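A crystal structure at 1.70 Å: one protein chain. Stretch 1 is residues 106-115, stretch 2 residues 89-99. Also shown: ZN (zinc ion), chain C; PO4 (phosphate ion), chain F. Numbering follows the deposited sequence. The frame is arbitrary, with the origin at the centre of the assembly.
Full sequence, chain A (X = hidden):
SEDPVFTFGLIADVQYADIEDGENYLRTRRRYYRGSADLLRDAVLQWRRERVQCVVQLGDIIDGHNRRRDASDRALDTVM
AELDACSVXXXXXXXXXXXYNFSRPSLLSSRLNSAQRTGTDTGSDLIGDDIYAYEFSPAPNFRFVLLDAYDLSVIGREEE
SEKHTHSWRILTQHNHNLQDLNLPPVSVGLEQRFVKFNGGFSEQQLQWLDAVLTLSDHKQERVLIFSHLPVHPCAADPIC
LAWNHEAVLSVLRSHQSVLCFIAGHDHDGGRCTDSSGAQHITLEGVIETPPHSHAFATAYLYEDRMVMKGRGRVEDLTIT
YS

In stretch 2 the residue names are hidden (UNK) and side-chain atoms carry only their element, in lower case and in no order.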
# COMPACT_ATOMS: atom_id res chain seq x y z
N SER A 106 3.86 -10.81 15.24
CA SER A 106 4.34 -11.71 14.20
C SER A 106 4.91 -10.96 13.00
O SER A 106 5.99 -11.29 12.50
CB SER A 106 3.24 -12.67 13.74
OG SER A 106 2.97 -13.58 14.81
N LEU A 107 4.18 -9.96 12.54
CA LEU A 107 4.66 -9.17 11.42
C LEU A 107 5.97 -8.45 11.77
O LEU A 107 6.90 -8.42 10.96
CB LEU A 107 3.58 -8.18 10.97
CG LEU A 107 2.44 -8.84 10.20
CD1 LEU A 107 1.23 -7.93 10.22
CD2 LEU A 107 2.89 -9.15 8.77
N LEU A 108 6.05 -7.90 12.98
CA LEU A 108 7.27 -7.20 13.38
C LEU A 108 8.51 -8.11 13.41
O LEU A 108 9.61 -7.66 13.09
CB LEU A 108 7.07 -6.48 14.71
CG LEU A 108 7.88 -5.19 14.87
CD1 LEU A 108 7.39 -4.10 13.92
CD2 LEU A 108 7.80 -4.74 16.31
N SER A 109 8.32 -9.38 13.76
CA SER A 109 9.44 -10.33 13.82
C SER A 109 9.75 -10.98 12.47
O SER A 109 10.68 -11.80 12.37
CB SER A 109 9.17 -11.41 14.88
OG SER A 109 8.20 -12.32 14.39
N SER A 110 8.98 -10.63 11.44
CA SER A 110 9.03 -11.31 10.14
C SER A 110 9.89 -10.59 9.10
O SER A 110 10.34 -9.47 9.32
CB SER A 110 7.62 -11.47 9.57
OG SER A 110 7.18 -10.24 8.97
N ARG A 111 10.06 -11.24 7.94
CA ARG A 111 10.76 -10.64 6.79
C ARG A 111 10.00 -9.42 6.24
O ARG A 111 10.57 -8.63 5.47
CB ARG A 111 10.93 -11.66 5.66
CG ARG A 111 11.85 -12.87 5.97
CD ARG A 111 13.32 -12.54 6.06
NE ARG A 111 13.85 -11.70 4.97
CZ ARG A 111 14.13 -12.10 3.72
NH1 ARG A 111 13.88 -13.34 3.32
NH2 ARG A 111 14.63 -11.22 2.86
N LEU A 112 8.73 -9.26 6.62
CA LEU A 112 7.93 -8.11 6.15
C LEU A 112 8.18 -6.81 6.92
O LEU A 112 7.62 -5.76 6.57
CB LEU A 112 6.42 -8.43 6.15
CG LEU A 112 6.02 -9.57 5.21
CD1 LEU A 112 4.51 -9.87 5.39
CD2 LEU A 112 6.29 -9.21 3.77
N ASN A 113 8.98 -6.88 7.98
CA ASN A 113 9.37 -5.67 8.70
C ASN A 113 10.62 -5.10 8.03
O ASN A 113 11.75 -5.53 8.31
CB ASN A 113 9.60 -5.98 10.18
CG ASN A 113 10.09 -4.75 10.96
OD1 ASN A 113 10.26 -3.66 10.38
ND2 ASN A 113 10.33 -4.92 12.25
N SER A 114 10.41 -4.12 7.15
CA SER A 114 11.52 -3.47 6.46
C SER A 114 11.94 -2.14 7.11
O SER A 114 12.76 -1.41 6.56
CB SER A 114 11.17 -3.26 4.99
OG SER A 114 9.91 -2.64 4.86
N ALA A 115 11.38 -1.84 8.28
CA ALA A 115 11.67 -0.55 8.93
C ALA A 115 13.05 -0.52 9.57
O ALA A 115 13.62 0.56 9.73
CB ALA A 115 10.61 -0.24 9.97
N UNK A 89 17.30 -3.98 -1.44
CA UNK A 89 16.34 -3.74 -0.36
C UNK A 89 14.93 -3.74 -0.91
O UNK A 89 14.66 -3.10 -1.93
o UNK A 89 18.42 -3.37 1.47
o UNK A 89 18.20 -1.18 1.53
c UNK A 89 17.82 -2.31 1.16
c UNK A 89 16.58 -2.37 0.28
N UNK A 90 14.03 -4.44 -0.22
CA UNK A 90 12.60 -4.39 -0.54
C UNK A 90 11.88 -3.78 0.66
O UNK A 90 12.12 -4.15 1.82
c UNK A 90 12.02 -5.80 -0.85
c UNK A 90 12.81 -6.44 -2.01
c UNK A 90 10.55 -5.70 -1.19
N UNK A 91 11.01 -2.82 0.37
CA UNK A 91 10.24 -2.14 1.42
C UNK A 91 8.82 -2.66 1.35
O UNK A 91 8.21 -2.69 0.28
c UNK A 91 10.31 -0.63 1.25
n UNK A 91 12.20 0.19 2.70
c UNK A 91 11.69 -0.10 1.45
c UNK A 91 12.70 0.09 0.57
n UNK A 91 13.78 0.54 1.30
c UNK A 91 13.45 0.57 2.58
N UNK A 92 8.32 -3.11 2.50
CA UNK A 92 7.04 -3.81 2.58
C UNK A 92 6.02 -2.94 3.30
O UNK A 92 6.24 -2.57 4.46
c UNK A 92 7.19 -5.12 3.35
n UNK A 92 8.04 -6.77 1.63
c UNK A 92 9.13 -7.48 1.38
c UNK A 92 8.23 -6.04 2.78
n UNK A 92 10.02 -7.23 2.32
c UNK A 92 9.48 -6.34 3.22
N UNK A 93 4.93 -2.65 2.60
CA UNK A 93 3.76 -1.99 3.18
C UNK A 93 2.83 -3.08 3.70
O UNK A 93 2.64 -4.09 3.02
c UNK A 93 1.76 -0.52 2.59
c UNK A 93 4.00 -0.02 1.62
c UNK A 93 3.07 -1.12 2.08
N UNK A 94 2.26 -2.89 4.89
CA UNK A 94 1.29 -3.88 5.42
C UNK A 94 -0.14 -3.50 5.04
O UNK A 94 -0.60 -2.38 5.31
c UNK A 94 5.32 -5.21 9.89
c UNK A 94 2.76 -4.53 7.39
c UNK A 94 2.62 -4.26 9.97
n UNK A 94 4.87 -5.30 7.41
c UNK A 94 1.41 -4.08 6.93
c UNK A 94 3.21 -4.59 8.74
c UNK A 94 4.72 -4.89 11.08
c UNK A 94 4.55 -5.05 8.72
c UNK A 94 3.38 -4.42 11.14
c UNK A 94 3.80 -4.99 6.61
N UNK A 95 -0.82 -4.44 4.39
CA UNK A 95 -2.23 -4.28 4.04
C UNK A 95 -3.15 -5.25 4.77
O UNK A 95 -2.73 -6.01 5.66
N UNK A 96 -4.43 -5.22 4.41
CA UNK A 96 -5.40 -6.07 5.11
C UNK A 96 -5.06 -7.56 5.12
O UNK A 96 -5.24 -8.20 6.15
c UNK A 96 -6.87 -5.80 4.71
c UNK A 96 -7.10 -5.85 3.21
n UNK A 96 -8.15 -6.58 2.80
o UNK A 96 -6.37 -5.24 2.44
N UNK A 97 -4.54 -8.09 4.02
CA UNK A 97 -4.23 -9.52 3.96
C UNK A 97 -3.06 -9.93 4.84
O UNK A 97 -3.00 -11.05 5.35
n UNK A 97 -7.38 -9.80 0.89
c UNK A 97 -6.25 -9.16 1.33
c UNK A 97 -7.26 -11.09 1.13
c UNK A 97 -5.43 -10.10 1.84
c UNK A 97 -4.10 -10.00 2.52
n UNK A 97 -6.10 -11.30 1.72
N UNK A 98 -2.11 -9.01 5.05
CA UNK A 98 -1.08 -9.27 6.08
C UNK A 98 -1.74 -9.50 7.43
O UNK A 98 -1.38 -10.45 8.13
c UNK A 98 0.60 -7.79 3.72
o UNK A 98 -0.38 -7.04 3.59
c UNK A 98 -0.09 -8.11 6.18
c UNK A 98 1.05 -8.16 5.14
o UNK A 98 1.27 -8.24 2.77
N UNK A 99 -2.68 -8.63 7.80
CA UNK A 99 -3.35 -8.78 9.11
C UNK A 99 -4.28 -9.99 9.23
O UNK A 99 -4.50 -10.50 10.34
c UNK A 99 -3.10 -6.32 9.65
c UNK A 99 -3.07 -5.32 8.70
c UNK A 99 -2.18 -4.24 8.79
c UNK A 99 -4.04 -7.48 9.52
c UNK A 99 -1.30 -5.15 10.83
c UNK A 99 -2.20 -6.25 10.72
c UNK A 99 -1.29 -4.16 9.86
ZN ZN C . -6.09 -4.82 0.36
P PO4 F . -8.60 -7.19 -0.99
O1 PO4 F . -9.47 -6.38 -1.94
O2 PO4 F . -9.39 -8.38 -0.49
O3 PO4 F . -7.41 -7.80 -1.70
O4 PO4 F . -8.10 -6.34 0.13
O HOH W 1 -6.72 -5.07 -1.68

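Position 89 carries two carbons, the second bearing two oxygens, and touches nothing on stretch 1: Asp-89. At 90 a single carbon holds two more, a beta-branched shape, and it is the backbone that meets stretch 1, O lying 3.4 Å from Ser-114 CB. This is Val-90.

Position 91 has one carbon and a five-membered ring of three carbons and two nitrogens, which is histidine. His-91 points sideways, and its CA sits 3.5 Å from Ser-114 OG. Position 92 repeats the same carbon and five-membered ring of three carbons and two nitrogens, so it too is histidine; here CA-to-CB points toward stretch 1. The backbone N of His-92 donates to Ser-114 OG at 2.9 Å, almost straight at 176°. One face of its ring receives Leu-112 CD2, 3.9 Å from the centroid, in a CH-pi contact.

Position 93 is again one carbon carrying two, but it points away and makes no contact: Val-93. At 94 fused five- and six-membered rings hold eight carbons and one nitrogen, which only tryptophan provides. Trp-94 NE1 donates to Leu-112 O at 2.9 Å, at the ring's edge, while Leu-107 CB lies over one face, 3.6 Å from the centroid of the six-membered ring. One side chain thus answers a polar and an apolar demand through different parts of its ring.

Position 95 has no side-chain atoms, so it is Gly-95, at the N-cap of the helix that follows. Position 96 shows two carbons, the second carrying one oxygen and one nitrogen. Asn-96 ignores stretch 1; OD1 binds ZN at 2.1 Å and ND2 donates to PO4 O4 at 2.7 Å. Position 97 has one carbon and a five-membered ring of three carbons and two nitrogens, out of reach of stretch 1: histidine. His-97 NE2 donates to PO4 O2 at 2.8 Å.

Position 98 has three carbons in a row, the third with two oxygens, a glutamate. Glu-98 OE1 accepts from Gly-95 N at 2.8 Å, while its CG packs 3.9 Å from Leu-112 CD1. At 99 one carbon leads to a six-carbon ring. Phe-99 starts away from stretch 1, yet its ring returns, CE1 reaching 3.8 Å from Leu-107 CD1.

The contact rests on two hydrogen bonds and two leucines. Within stretch 1, Ser-110 OG braces the turn: it donates to Leu-107 O at 2.7 Å and accepts from Leu-112 N at 3.0 Å. Leu-112 O, within the turn, and Ser-114 OG, just after it, serve as acceptors, while Leu-107 and Leu-112 cover aromatic faces. The residues around the zinc and phosphate stay clear of this packing.

Stretch 2 89-99: DVHHVWGNHEF
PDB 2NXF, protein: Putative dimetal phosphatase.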